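Long-range contacts in cytosolic phospholipase A2 delta (Homo sapiens, PDB 5IZ5), which hydrolyses glycerophospholipids at the sn-2 position in a calcium-dependent manner, with a preference for linoleic acid, and associates with membranes through its N-terminal C2 domain: residues V161-L165 with F511-L515; A392-A397 with Y777-E783; P714-H718 with N738-K742; Q757-L763 with R784-L788. The protein carries 3 engineered substitutions. One frame throughout, in Å; residues are numbered along the deposited sequence.

Interaction 1 (V161-L165 with F511-L515)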
loop_
_atom_site.group_PDB
_atom_site.type_symbol
_atom_site.label_atom_id
_atom_site.label_comp_id
_atom_site.label_asym_id
_atom_site.label_seq_id
_atom_site.Cartn_x
_atom_site.Cartn_y
_atom_site.Cartn_z
ATOM N N VAL B 161 -2.628 -14.935 9.214
ATOM C CA VAL B 161 -3.197 -16.279 9.165
ATOM C C VAL B 161 -4.359 -16.327 8.178
ATOM O O VAL B 161 -5.284 -15.508 8.227
ATOM C CB VAL B 161 -3.761 -16.721 10.531
ATOM C CG1 VAL B 161 -4.407 -18.099 10.435
ATOM C CG2 VAL B 161 -2.671 -16.730 11.591
ATOM N N ALA B 162 -4.297 -17.309 7.289
ATOM C CA ALA B 162 -5.409 -17.654 6.433
ATOM C C ALA B 162 -6.183 -18.794 7.100
ATOM O O ALA B 162 -5.667 -19.913 7.273
ATOM C CB ALA B 162 -4.900 -18.067 5.074
ATOM N N ARG B 163 -7.416 -18.496 7.501
ATOM C CA ARG B 163 -8.285 -19.482 8.145
ATOM C C ARG B 163 -8.769 -20.478 7.105
ATOM O O ARG B 163 -8.829 -20.150 5.917
ATOM C CB ARG B 163 -9.485 -18.792 8.790
ATOM C CG ARG B 163 -9.133 -17.745 9.839
ATOM C CD ARG B 163 -8.418 -18.357 11.029
ATOM N NE ARG B 163 -9.254 -19.362 11.692
ATOM C CZ ARG B 163 -10.149 -19.114 12.651
ATOM N NH1 ARG B 163 -10.342 -17.877 13.107
ATOM N NH2 ARG B 163 -10.861 -20.116 13.157
ATOM N N GLU B 164 -9.109 -21.691 7.546
ATOM C CA GLU B 164 -9.652 -22.699 6.631
ATOM C C GLU B 164 -10.962 -22.185 6.039
ATOM O O GLU B 164 -11.806 -21.667 6.764
ATOM C CB GLU B 164 -9.897 -24.027 7.356
ATOM C CG GLU B 164 -10.257 -25.167 6.415
ATOM C CD GLU B 164 -10.541 -26.473 7.142
ATOM O OE1 GLU B 164 -11.327 -27.278 6.609
ATOM O OE2 GLU B 164 -9.981 -26.712 8.235
ATOM N N LEU B 165 -11.115 -22.314 4.726
ATOM C CA LEU B 165 -12.268 -21.747 4.026
ATOM C C LEU B 165 -13.108 -22.861 3.433
ATOM O O LEU B 165 -12.579 -23.772 2.793
ATOM C CB LEU B 165 -11.829 -20.796 2.901
ATOM C CG LEU B 165 -12.592 -19.481 2.737
ATOM C CD1 LEU B 165 -12.504 -18.653 4.007
ATOM C CD2 LEU B 165 -12.022 -18.714 1.562
ATOM N N PHE B 511 -10.637 -12.307 -0.591
ATOM C CA PHE B 511 -11.112 -12.695 0.726
ATOM C C PHE B 511 -10.311 -13.885 1.257
ATOM O O PHE B 511 -10.208 -14.929 0.611
ATOM C CB PHE B 511 -12.591 -13.054 0.697
ATOM C CG PHE B 511 -13.119 -13.500 2.030
ATOM C CD1 PHE B 511 -13.452 -14.833 2.256
ATOM C CD2 PHE B 511 -13.246 -12.595 3.069
ATOM C CE1 PHE B 511 -13.923 -15.248 3.493
ATOM C CE2 PHE B 511 -13.717 -12.999 4.311
ATOM C CZ PHE B 511 -14.051 -14.328 4.521
ATOM N N MET B 512 -9.746 -13.717 2.446
ATOM C CA MET B 512 -8.931 -14.745 3.093
ATOM C C MET B 512 -7.834 -15.285 2.169
ATOM O O MET B 512 -7.558 -16.489 2.144
ATOM C CB MET B 512 -9.812 -15.887 3.604
ATOM C CG MET B 512 -9.177 -16.744 4.686
ATOM S SD MET B 512 -9.030 -15.879 6.237
ATOM C CE MET B 512 -10.743 -15.823 6.769
ATOM N N GLY B 513 -7.214 -14.382 1.412
ATOM C CA GLY B 513 -6.101 -14.741 0.556
ATOM C C GLY B 513 -6.499 -15.289 -0.793
ATOM O O GLY B 513 -5.624 -15.502 -1.631
ATOM N N ARG B 514 -7.799 -15.516 -1.011
ATOM C CA ARG B 514 -8.303 -15.988 -2.304
ATOM C C ARG B 514 -8.814 -14.838 -3.158
ATOM O O ARG B 514 -9.400 -13.878 -2.659
ATOM C CB ARG B 514 -9.446 -16.995 -2.136
ATOM C CG ARG B 514 -9.002 -18.409 -1.809
ATOM C CD ARG B 514 -8.830 -18.614 -0.323
ATOM N NE ARG B 514 -8.611 -20.014 0.017
ATOM C CZ ARG B 514 -8.310 -20.452 1.236
ATOM N NH1 ARG B 514 -8.169 -19.594 2.239
ATOM N NH2 ARG B 514 -8.139 -21.754 1.453
ATOM N N LEU B 515 -8.599 -14.962 -4.459
ATOM C CA LEU B 515 -9.114 -14.000 -5.418
ATOM C C LEU B 515 -10.625 -14.187 -5.560
ATOM O O LEU B 515 -11.077 -15.267 -5.920
ATOM C CB LEU B 515 -8.412 -14.205 -6.757
ATOM C CG LEU B 515 -8.890 -13.353 -7.927
ATOM C CD1 LEU B 515 -8.593 -11.885 -7.672
ATOM C CD2 LEU B 515 -8.227 -13.838 -9.205
HETATM O O HOH W 1 -7.205 -20.789 4.195
#

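Interaction 2 (A392-A397 with Y777-E783)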
loop_
_atom_site.group_PDB
_atom_site.type_symbol
_atom_site.label_atom_id
_atom_site.label_comp_id
_atom_site.label_asym_id
_atom_site.label_seq_id
_atom_site.Cartn_x
_atom_site.Cartn_y
_atom_site.Cartn_z
ATOM N N ALA B 392 11.660 12.715 -23.094
ATOM C CA ALA B 392 11.259 13.411 -21.871
ATOM C C ALA B 392 11.408 14.921 -22.005
ATOM O O ALA B 392 10.535 15.673 -21.576
ATOM C CB ALA B 392 12.067 12.910 -20.683
ATOM N N ARG B 393 12.515 15.353 -22.603
ATOM C CA ARG B 393 12.785 16.777 -22.807
ATOM C C ARG B 393 11.696 17.431 -23.650
ATOM O O ARG B 393 11.201 18.510 -23.318
ATOM C CB ARG B 393 14.143 16.977 -23.491
ATOM C CG ARG B 393 14.592 18.432 -23.577
ATOM C CD ARG B 393 15.591 18.672 -24.703
ATOM N NE ARG B 393 16.612 17.628 -24.789
ATOM C CZ ARG B 393 16.901 16.918 -25.882
ATOM N NH1 ARG B 393 16.275 17.130 -27.037
ATOM N NH2 ARG B 393 17.847 15.988 -25.821
ATOM N N GLU B 394 11.330 16.772 -24.742
ATOM C CA GLU B 394 10.349 17.325 -25.672
ATOM C C GLU B 394 8.961 17.438 -25.042
ATOM O O GLU B 394 8.280 18.457 -25.200
ATOM C CB GLU B 394 10.310 16.496 -26.956
ATOM C CG GLU B 394 11.557 16.699 -27.808
ATOM C CD GLU B 394 11.623 15.794 -29.026
ATOM O OE1 GLU B 394 10.727 14.944 -29.206
ATOM O OE2 GLU B 394 12.586 15.939 -29.808
ATOM N N HIS B 395 8.556 16.408 -24.303
ATOM C CA HIS B 395 7.265 16.436 -23.615
ATOM C C HIS B 395 7.249 17.431 -22.470
ATOM O O HIS B 395 6.227 18.056 -22.204
ATOM C CB HIS B 395 6.879 15.036 -23.135
ATOM C CG HIS B 395 6.380 14.159 -24.239
ATOM N ND1 HIS B 395 5.133 14.320 -24.797
ATOM C CD2 HIS B 395 6.969 13.149 -24.918
ATOM C CE1 HIS B 395 4.963 13.433 -25.760
ATOM N NE2 HIS B 395 6.065 12.711 -25.854
ATOM N N LEU B 396 8.382 17.592 -21.796
ATOM C CA LEU B 396 8.463 18.550 -20.701
ATOM C C LEU B 396 8.484 19.993 -21.238
ATOM O O LEU B 396 8.102 20.925 -20.531
ATOM C CB LEU B 396 9.672 18.248 -19.810
ATOM C CG LEU B 396 9.617 18.639 -18.328
ATOM C CD1 LEU B 396 8.340 18.200 -17.632
ATOM C CD2 LEU B 396 10.816 18.043 -17.606
ATOM N N ALA B 397 8.891 20.160 -22.497
ATOM C CA ALA B 397 8.964 21.477 -23.144
ATOM C C ALA B 397 7.636 21.975 -23.709
ATOM O O ALA B 397 7.395 23.179 -23.734
ATOM C CB ALA B 397 10.018 21.463 -24.247
ATOM N N TYR B 777 9.347 22.757 -18.729
ATOM C CA TYR B 777 10.764 23.097 -18.706
ATOM C C TYR B 777 11.168 23.546 -20.099
ATOM O O TYR B 777 10.953 22.818 -21.065
ATOM C CB TYR B 777 11.605 21.870 -18.336
ATOM C CG TYR B 777 11.656 21.485 -16.867
ATOM C CD1 TYR B 777 12.670 20.659 -16.396
ATOM C CD2 TYR B 777 10.711 21.939 -15.953
ATOM C CE1 TYR B 777 12.736 20.290 -15.064
ATOM C CE2 TYR B 777 10.774 21.574 -14.616
ATOM C CZ TYR B 777 11.787 20.745 -14.179
ATOM O OH TYR B 777 11.851 20.383 -12.853
ATOM N N LYS B 778 11.746 24.740 -20.208
ATOM C CA LYS B 778 12.426 25.140 -21.440
ATOM C C LYS B 778 13.571 24.163 -21.657
ATOM O O LYS B 778 14.238 23.776 -20.697
ATOM C CB LYS B 778 12.965 26.562 -21.324
ATOM C CG LYS B 778 11.883 27.628 -21.292
ATOM C CD LYS B 778 12.323 28.875 -20.536
ATOM C CE LYS B 778 13.515 29.554 -21.193
ATOM N NZ LYS B 778 13.756 30.902 -20.609
ATOM N N GLU B 779 13.783 23.742 -22.900
ATOM C CA GLU B 779 14.822 22.748 -23.198
ATOM C C GLU B 779 16.169 23.182 -22.630
ATOM O O GLU B 779 16.947 22.360 -22.152
ATOM C CB GLU B 779 14.920 22.487 -24.704
ATOM C CG GLU B 779 13.642 21.897 -25.293
ATOM C CD GLU B 779 13.867 21.003 -26.503
ATOM O OE1 GLU B 779 12.871 20.460 -27.025
ATOM O OE2 GLU B 779 15.026 20.827 -26.935
ATOM N N GLU B 780 16.407 24.488 -22.664
ATOM C CA GLU B 780 17.549 25.116 -22.012
ATOM C C GLU B 780 17.680 24.683 -20.547
ATOM O O GLU B 780 18.737 24.215 -20.127
ATOM C CB GLU B 780 17.391 26.639 -22.091
ATOM C CG GLU B 780 18.682 27.435 -22.153
ATOM C CD GLU B 780 18.435 28.940 -22.230
ATOM O OE1 GLU B 780 19.425 29.700 -22.341
ATOM O OE2 GLU B 780 17.256 29.365 -22.178
ATOM N N ASP B 781 16.600 24.841 -19.779
ATOM C CA ASP B 781 16.582 24.500 -18.348
ATOM C C ASP B 781 16.633 22.996 -18.083
ATOM O O ASP B 781 17.190 22.558 -17.077
ATOM C CB ASP B 781 15.337 25.083 -17.667
ATOM C CG ASP B 781 15.362 26.601 -17.583
ATOM O OD1 ASP B 781 16.464 27.187 -17.532
ATOM O OD2 ASP B 781 14.271 27.208 -17.553
ATOM N N PHE B 782 16.024 22.212 -18.968
ATOM C CA PHE B 782 16.078 20.755 -18.876
ATOM C C PHE B 782 17.520 20.277 -18.985
ATOM O O PHE B 782 17.990 19.512 -18.140
ATOM C CB PHE B 782 15.243 20.124 -19.994
ATOM C CG PHE B 782 15.253 18.619 -19.988
ATOM C CD1 PHE B 782 14.218 17.905 -19.396
ATOM C CD2 PHE B 782 16.291 17.912 -20.581
ATOM C CE1 PHE B 782 14.216 16.518 -19.391
ATOM C CE2 PHE B 782 16.294 16.525 -20.581
ATOM C CZ PHE B 782 15.255 15.827 -19.985
ATOM N N GLU B 783 18.207 20.740 -20.031
ATOM C CA GLU B 783 19.581 20.312 -20.323
ATOM C C GLU B 783 20.554 20.631 -19.196
ATOM O O GLU B 783 21.370 19.793 -18.830
ATOM C CB GLU B 783 20.082 20.918 -21.640
ATOM C CG GLU B 783 19.498 20.259 -22.884
ATOM C CD GLU B 783 19.966 18.822 -23.076
ATOM O OE1 GLU B 783 21.184 18.571 -22.998
ATOM O OE2 GLU B 783 19.118 17.935 -23.304
HETATM O O HOH W 2 12.576 20.676 -22.038
#

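Interaction 3 (P714-H718 with N738-K742)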
loop_
_atom_site.group_PDB
_atom_site.type_symbol
_atom_site.label_atom_id
_atom_site.label_comp_id
_atom_site.label_asym_id
_atom_site.label_seq_id
_atom_site.Cartn_x
_atom_site.Cartn_y
_atom_site.Cartn_z
ATOM N N PRO B 714 27.478 21.711 0.450
ATOM C CA PRO B 714 27.563 20.298 0.097
ATOM C C PRO B 714 28.284 20.089 -1.224
ATOM O O PRO B 714 28.223 20.939 -2.108
ATOM C CB PRO B 714 26.100 19.846 0.015
ATOM C CG PRO B 714 25.286 21.084 -0.077
ATOM C CD PRO B 714 26.092 22.215 0.470
ATOM N N ARG B 715 29.002 18.977 -1.308
ATOM C CA ARG B 715 29.723 18.561 -2.493
ATOM C C ARG B 715 28.922 17.541 -3.302
ATOM O O ARG B 715 27.861 17.076 -2.881
ATOM C CB ARG B 715 31.067 17.952 -2.080
ATOM C CG ARG B 715 31.845 18.789 -1.074
ATOM C CD ARG B 715 33.170 18.141 -0.709
ATOM N NE ARG B 715 32.995 16.883 0.022
ATOM C CZ ARG B 715 32.704 16.778 1.319
ATOM N NH1 ARG B 715 32.540 17.863 2.073
ATOM N NH2 ARG B 715 32.574 15.574 1.870
ATOM N N GLU B 716 29.463 17.182 -4.461
ATOM C CA GLU B 716 28.796 16.273 -5.387
ATOM C C GLU B 716 28.546 14.878 -4.801
ATOM O O GLU B 716 27.599 14.196 -5.196
ATOM C CB GLU B 716 29.612 16.127 -6.669
ATOM C CG GLU B 716 29.606 17.342 -7.589
ATOM C CD GLU B 716 30.717 18.339 -7.297
ATOM O OE1 GLU B 716 31.282 18.313 -6.188
ATOM O OE2 GLU B 716 31.019 19.165 -8.178
ATOM N N CYS B 717 29.383 14.461 -3.858
ATOM C CA CYS B 717 29.313 13.116 -3.321
ATOM C C CYS B 717 29.776 13.058 -1.877
ATOM O O CYS B 717 30.852 13.550 -1.550
ATOM C CB CYS B 717 30.188 12.205 -4.169
ATOM S SG CYS B 717 30.112 10.471 -3.693
ATOM N N HIS B 718 28.958 12.459 -1.016
ATOM C CA HIS B 718 29.310 12.250 0.384
ATOM C C HIS B 718 29.218 10.785 0.752
ATOM O O HIS B 718 28.218 10.130 0.459
ATOM C CB HIS B 718 28.355 13.009 1.292
ATOM C CG HIS B 718 28.454 14.492 1.166
ATOM N ND1 HIS B 718 29.063 15.283 2.118
ATOM C CD2 HIS B 718 28.016 15.331 0.201
ATOM C CE1 HIS B 718 28.991 16.548 1.742
ATOM N NE2 HIS B 718 28.360 16.602 0.584
ATOM N N ASN B 738 24.887 22.515 -7.391
ATOM C CA ASN B 738 25.751 22.995 -8.457
ATOM C C ASN B 738 27.040 23.493 -7.825
ATOM O O ASN B 738 27.125 24.648 -7.405
ATOM C CB ASN B 738 25.062 24.124 -9.232
ATOM C CG ASN B 738 25.837 24.553 -10.470
ATOM O OD1 ASN B 738 26.762 23.870 -10.912
ATOM N ND2 ASN B 738 25.453 25.686 -11.044
ATOM N N ALA B 739 28.030 22.611 -7.721
ATOM C CA ALA B 739 29.321 22.975 -7.136
ATOM C C ALA B 739 30.364 23.149 -8.242
ATOM O O ALA B 739 30.365 24.174 -8.922
ATOM C CB ALA B 739 29.752 21.942 -6.104
ATOM N N SER B 740 31.208 22.143 -8.463
ATOM C CA SER B 740 32.311 22.268 -9.411
ATOM C C SER B 740 31.806 22.418 -10.850
ATOM O O SER B 740 32.520 22.940 -11.701
ATOM C CB SER B 740 33.279 21.079 -9.276
ATOM O OG SER B 740 32.879 19.983 -10.080
ATOM N N PHE B 741 30.568 21.989 -11.107
ATOM C CA PHE B 741 29.940 22.106 -12.429
ATOM C C PHE B 741 29.815 23.541 -12.921
ATOM O O PHE B 741 29.706 23.767 -14.120
ATOM C CB PHE B 741 28.542 21.458 -12.414
ATOM C CG PHE B 741 27.863 21.401 -13.764
ATOM C CD1 PHE B 741 28.303 20.520 -14.738
ATOM C CD2 PHE B 741 26.764 22.200 -14.047
ATOM C CE1 PHE B 741 27.678 20.443 -15.969
ATOM C CE2 PHE B 741 26.128 22.128 -15.280
ATOM C CZ PHE B 741 26.587 21.250 -16.243
ATOM N N LYS B 742 29.804 24.510 -12.012
ATOM C CA LYS B 742 29.750 25.919 -12.429
ATOM C C LYS B 742 30.935 26.219 -13.363
ATOM O O LYS B 742 30.779 26.890 -14.385
ATOM C CB LYS B 742 29.787 26.858 -11.221
ATOM C CG LYS B 742 28.744 27.974 -11.234
ATOM C CD LYS B 742 28.498 28.548 -9.843
ATOM C CE LYS B 742 28.275 27.461 -8.792
ATOM N NZ LYS B 742 27.330 27.864 -7.717
HETATM O O HOH W 3 28.750 20.334 -9.272
#

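Interaction 4 (Q757-L763 with R784-L788)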
loop_
_atom_site.group_PDB
_atom_site.type_symbol
_atom_site.label_atom_id
_atom_site.label_comp_id
_atom_site.label_asym_id
_atom_site.label_seq_id
_atom_site.Cartn_x
_atom_site.Cartn_y
_atom_site.Cartn_z
ATOM N N GLN B 757 27.414 29.857 -19.638
ATOM C CA GLN B 757 25.966 29.816 -19.400
ATOM C C GLN B 757 25.474 28.413 -19.034
ATOM O O GLN B 757 24.605 28.268 -18.176
ATOM C CB GLN B 757 25.194 30.344 -20.615
ATOM C CG GLN B 757 24.165 31.424 -20.286
ATOM C CD GLN B 757 24.684 32.537 -19.380
ATOM O OE1 GLN B 757 24.455 32.515 -18.168
ATOM N NE2 GLN B 757 25.370 33.521 -19.961
ATOM N N GLY B 758 26.043 27.390 -19.671
ATOM C CA GLY B 758 25.691 25.991 -19.397
ATOM C C GLY B 758 25.818 25.546 -17.945
ATOM O O GLY B 758 25.169 24.580 -17.537
ATOM N N GLY B 759 26.648 26.243 -17.167
ATOM C CA GLY B 759 26.845 25.929 -15.750
ATOM C C GLY B 759 26.115 26.857 -14.801
ATOM O O GLY B 759 26.362 26.834 -13.594
ATOM N N GLN B 760 25.208 27.665 -15.341
ATOM C CA GLN B 760 24.382 28.551 -14.535
ATOM C C GLN B 760 23.030 27.875 -14.314
ATOM O O GLN B 760 22.058 28.154 -15.020
ATOM C CB GLN B 760 24.211 29.896 -15.245
ATOM C CG GLN B 760 25.515 30.653 -15.458
ATOM C CD GLN B 760 25.715 31.781 -14.461
ATOM O OE1 GLN B 760 25.792 31.552 -13.252
ATOM N NE2 GLN B 760 25.810 33.008 -14.965
ATOM N N VAL B 761 22.984 26.978 -13.332
ATOM C CA VAL B 761 21.785 26.200 -13.039
ATOM C C VAL B 761 21.020 26.887 -11.917
ATOM O O VAL B 761 21.507 26.989 -10.790
ATOM C CB VAL B 761 22.121 24.748 -12.637
ATOM C CG1 VAL B 761 20.856 23.893 -12.595
ATOM C CG2 VAL B 761 23.123 24.144 -13.611
ATOM N N ASP B 762 19.816 27.348 -12.237
ATOM C CA ASP B 762 19.012 28.113 -11.297
ATOM C C ASP B 762 18.327 27.188 -10.279
ATOM O O ASP B 762 17.178 26.792 -10.464
ATOM C CB ASP B 762 17.982 28.957 -12.069
ATOM C CG ASP B 762 17.287 29.982 -11.194
ATOM O OD1 ASP B 762 17.706 30.154 -10.027
ATOM O OD2 ASP B 762 16.316 30.612 -11.672
ATOM N N LEU B 763 19.038 26.868 -9.200
ATOM C CA LEU B 763 18.522 25.987 -8.149
ATOM C C LEU B 763 17.994 26.713 -6.907
ATOM O O LEU B 763 17.372 26.073 -6.057
ATOM C CB LEU B 763 19.615 25.009 -7.696
ATOM C CG LEU B 763 20.217 24.044 -8.720
ATOM C CD1 LEU B 763 21.252 23.169 -8.032
ATOM C CD2 LEU B 763 19.156 23.177 -9.382
ATOM N N ARG B 784 20.450 21.830 -18.631
ATOM C CA ARG B 784 21.294 22.222 -17.501
ATOM C C ARG B 784 21.171 21.270 -16.316
ATOM O O ARG B 784 22.179 20.834 -15.758
ATOM C CB ARG B 784 20.949 23.632 -17.031
ATOM C CG ARG B 784 21.547 24.734 -17.891
ATOM C CD ARG B 784 21.166 26.100 -17.340
ATOM N NE ARG B 784 20.647 27.033 -18.341
ATOM C CZ ARG B 784 21.124 28.247 -18.610
ATOM N NH1 ARG B 784 22.196 28.731 -17.990
ATOM N NH2 ARG B 784 20.509 28.980 -19.532
ATOM N N LEU B 785 19.937 20.967 -15.921
ATOM C CA LEU B 785 19.691 20.083 -14.778
ATOM C C LEU B 785 20.189 18.678 -15.083
ATOM O O LEU B 785 20.836 18.043 -14.250
ATOM C CB LEU B 785 18.198 20.053 -14.411
ATOM C CG LEU B 785 17.769 19.183 -13.222
ATOM C CD1 LEU B 785 18.614 19.448 -11.989
ATOM C CD2 LEU B 785 16.297 19.405 -12.900
ATOM N N LEU B 786 19.878 18.200 -16.282
ATOM C CA LEU B 786 20.307 16.878 -16.717
ATOM C C LEU B 786 21.834 16.766 -16.744
ATOM O O LEU B 786 22.399 15.831 -16.181
ATOM C CB LEU B 786 19.752 16.580 -18.108
ATOM C CG LEU B 786 20.132 15.207 -18.669
ATOM C CD1 LEU B 786 19.132 14.156 -18.216
ATOM C CD2 LEU B 786 20.222 15.249 -20.183
ATOM N N ARG B 787 22.489 17.722 -17.400
ATOM C CA ARG B 787 23.948 17.685 -17.548
ATOM C C ARG B 787 24.656 17.875 -16.209
ATOM O O ARG B 787 25.679 17.246 -15.956
ATOM C CB ARG B 787 24.442 18.717 -18.566
ATOM C CG ARG B 787 24.045 18.438 -20.007
ATOM C CD ARG B 787 25.010 19.060 -21.008
ATOM N NE ARG B 787 24.562 18.876 -22.388
ATOM C CZ ARG B 787 23.882 19.767 -23.114
ATOM N NH1 ARG B 787 23.534 20.955 -22.623
ATOM N NH2 ARG B 787 23.535 19.459 -24.360
ATOM N N LEU B 788 24.098 18.719 -15.348
ATOM C CA LEU B 788 24.599 18.849 -13.983
ATOM C C LEU B 788 24.591 17.502 -13.271
ATOM O O LEU B 788 25.577 17.112 -12.647
ATOM C CB LEU B 788 23.752 19.843 -13.183
ATOM C CG LEU B 788 23.996 19.871 -11.671
ATOM C CD1 LEU B 788 25.438 20.249 -11.361
ATOM C CD2 LEU B 788 23.040 20.828 -10.987
#

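Interaction 1 (V161-L165 with F511-L515)
L165 packs into the tip of a two-residue hairpin, touching three of its side chains. Its CD1 meets F511 CE1 at 3.7 Å and also the CB of M512, while its CD2 lies 3.7 Å from R514 CD. The CB of L165 sits 3.8 Å above the R514 guanidinium plane, over its centre, the two side chains running past each other in opposite directions. Farther along, M512 turns its thioether toward R163: CG stands anti to the backbone N (chi1 -160°) and a bend at chi2 brings SD to 3.3 Å from R163 N, whose N-H makes a weak hydrogen bond to the sulfur. The bend at chi3 then lays M512 CE against R163 CB at 3.8 Å. The guanidinium is held in turn by two bonds: R514 NH1 donates to M512 O (3.2 Å) in the carbonyl plane, and NH2 donates to P279 O. A leucine in place of R514 would probably leave M512 O and P279 O without this donor and uncover L165 CB. The type I' turn F511 to R514 closes the pair of strands 509-511 and 514-517 in the catalytic domain. It faces strand 160-172, which pairs with strand 152-156, where E152 forms a salt bridge with R163, while M216 of strand 210-216 touches both R163 and M512.

Interaction 2 (A392-A397 with Y777-E783)
A salt-bridge network of R393, E779 and E783 spans two helices of the catalytic domain, 386-397 and 779-794, the axes of whose short segments approach to 9.7 Å, with 136° between their N-to-C directions. R393 makes both an apolar and a charged contact. Its aliphatic part lies over the ring of F782 in a CH-pi contact, CB 3.7 Å from the centroid and almost on the ring normal, with CG beside it. CG leaves anti to the backbone N (chi1 -172°), and a bend at chi3 turns the guanidinium off the ring, nearly perpendicular to it. There NE donates to E783 OE2 at 2.9 Å, a bent bond that reaches the oxygen on its anti side and somewhat out of the carboxylate plane. The bridge to E779 is long, R393 NH1 to E779 OE2 3.9 Å, and the same carboxylate oxygen also lies close to R393 CD. E783 has a second cationic partner in R787.

L396 fills the other end. Its CD2 rides 3.4 Å above one face of the Y777 ring, toward the rim, and at the same time meets the edge of F782. Beside it the backbones join: Y777 N donates to L396 O at 2.9 Å from above the carbonyl plane, A397 CA approaches Y777 O at 3.2 Å, and a water bonds to both R393 O and Y777 O. Helix 335-351 touches A392, L396 and Y777, placing this contact among the helices that flank the central mixed sheet of an alpha/beta hydrolase, with the Y777 side chain about 7 Å from that of the substrate-binding G335.

Interaction 3 (P714-H718 with N738-K742)
The flat carboxylate of E716 meets A739 and S740 unequally, since one oxygen does most of the binding. OE2 receives the backbone N-H of S740 at 3.0 Å, on the syn side but 34° out of the carboxylate plane, and A739 CB lies 3.7 Å from E716 OE2. Within the first loop the R715 guanidinium has H718 CE1 on one face, 3.5 Å above its plane, and P714 C lies at the edge of the H718 ring. In the second loop the edge of the F741 ring faces N738 OD1. The contact ties two loops at one end of the antiparallel strand pair 718-720 and 730-734 in the mixed sheet of the catalytic domain: one leads into the first strand, the other follows the second, and H718 and H733 join the strands by backbone bonding.

E716 reaches across because its chain is bent at chi2 (90°). S740 holds OG in the crowded position between backbone N and carbonyl carbon, which sets S740 OG 2.8 Å from E716 OE2. That oxygen is therefore approached by both the backbone N-H and the hydroxyl of S740. A hydrogen bond also links S740 OG with Y791 OH of helix 779-794. Y791 touches E716 and F741 as well, and thereby backs both loops.

A water adds a further link, donating to E716 OE2 while accepting from A739 N and F741 N. R715 N, for its part, donates to H718 NE2 at 3.1 Å, from a position tilted 24° out of the imidazole plane.

Interaction 4 (Q757-L763 with R784-L788)
R784 sends its side chain toward the backbone of Q757 to Q760: CG stands anti to the carbonyl carbon (chi1 -79°), which with an extended chi2 lays R784 CD 3.2 Å from Q760 O, and the turn at chi3 (-132°) then swings NE and the guanidinium toward the carbonyls. In L788 the opposite choice, CG anti to the backbone N (chi1 169°), together with chi2 brings CD2 toward V761 and L763.

The arginine's stem passes G758 O, which lies 3.6 Å from R784 CG, and its guanidinium then comes up to two carbonyl oxygens. R784 NH1 donates to Q760 O at 3.0 Å, a weak and strongly bent bond, and also lies near Q757 O without a suitable angle. NH2 turns back to its own helix, where E780 gives it a salt bridge. The carbonyls gather because the chain doubles back at the end of a 3-10 turn, with Q760 N bonded to Q757 O. Beyond it D762 centres an inverse gamma turn in the loop that leads to helix 779-794 of the catalytic domain. A serine in place of R784 would probably leave Q760 O without this donor and E780 without this cation, and would open a gap beside G758.

Toward V761 and L763 the contact is apolar. V761 puts CG2 4.1 Å from R784 CB and CG1 4.1 Å from L788 CD2. L763 and L788 meet tip to tip, CD1 to CD2 at 4.2 Å, and L788 is also touched by F741.

Overall arrangement
The chemistry of the four contacts differs with their place in the fold. Interaction 1 is buried and stands apart, 50 to 54 Å between centres from the others and across the chain's centre; it relies on leucine, thioether and one guanidinium at the seam between strand 160-172 and the catalytic domain. Interactions 2 and 4, both partly buried, share helix 779-794, the first pressing it against helix 386-397 with charges and aromatic rings, the second against a loop with backbone carbonyls and aliphatic tips; Y777 and L785 touch between them. Interaction 3, at the surface, depends on one carboxylate oxygen and a water, and adjoins interaction 4 through N738 with G759 and F741 with L788.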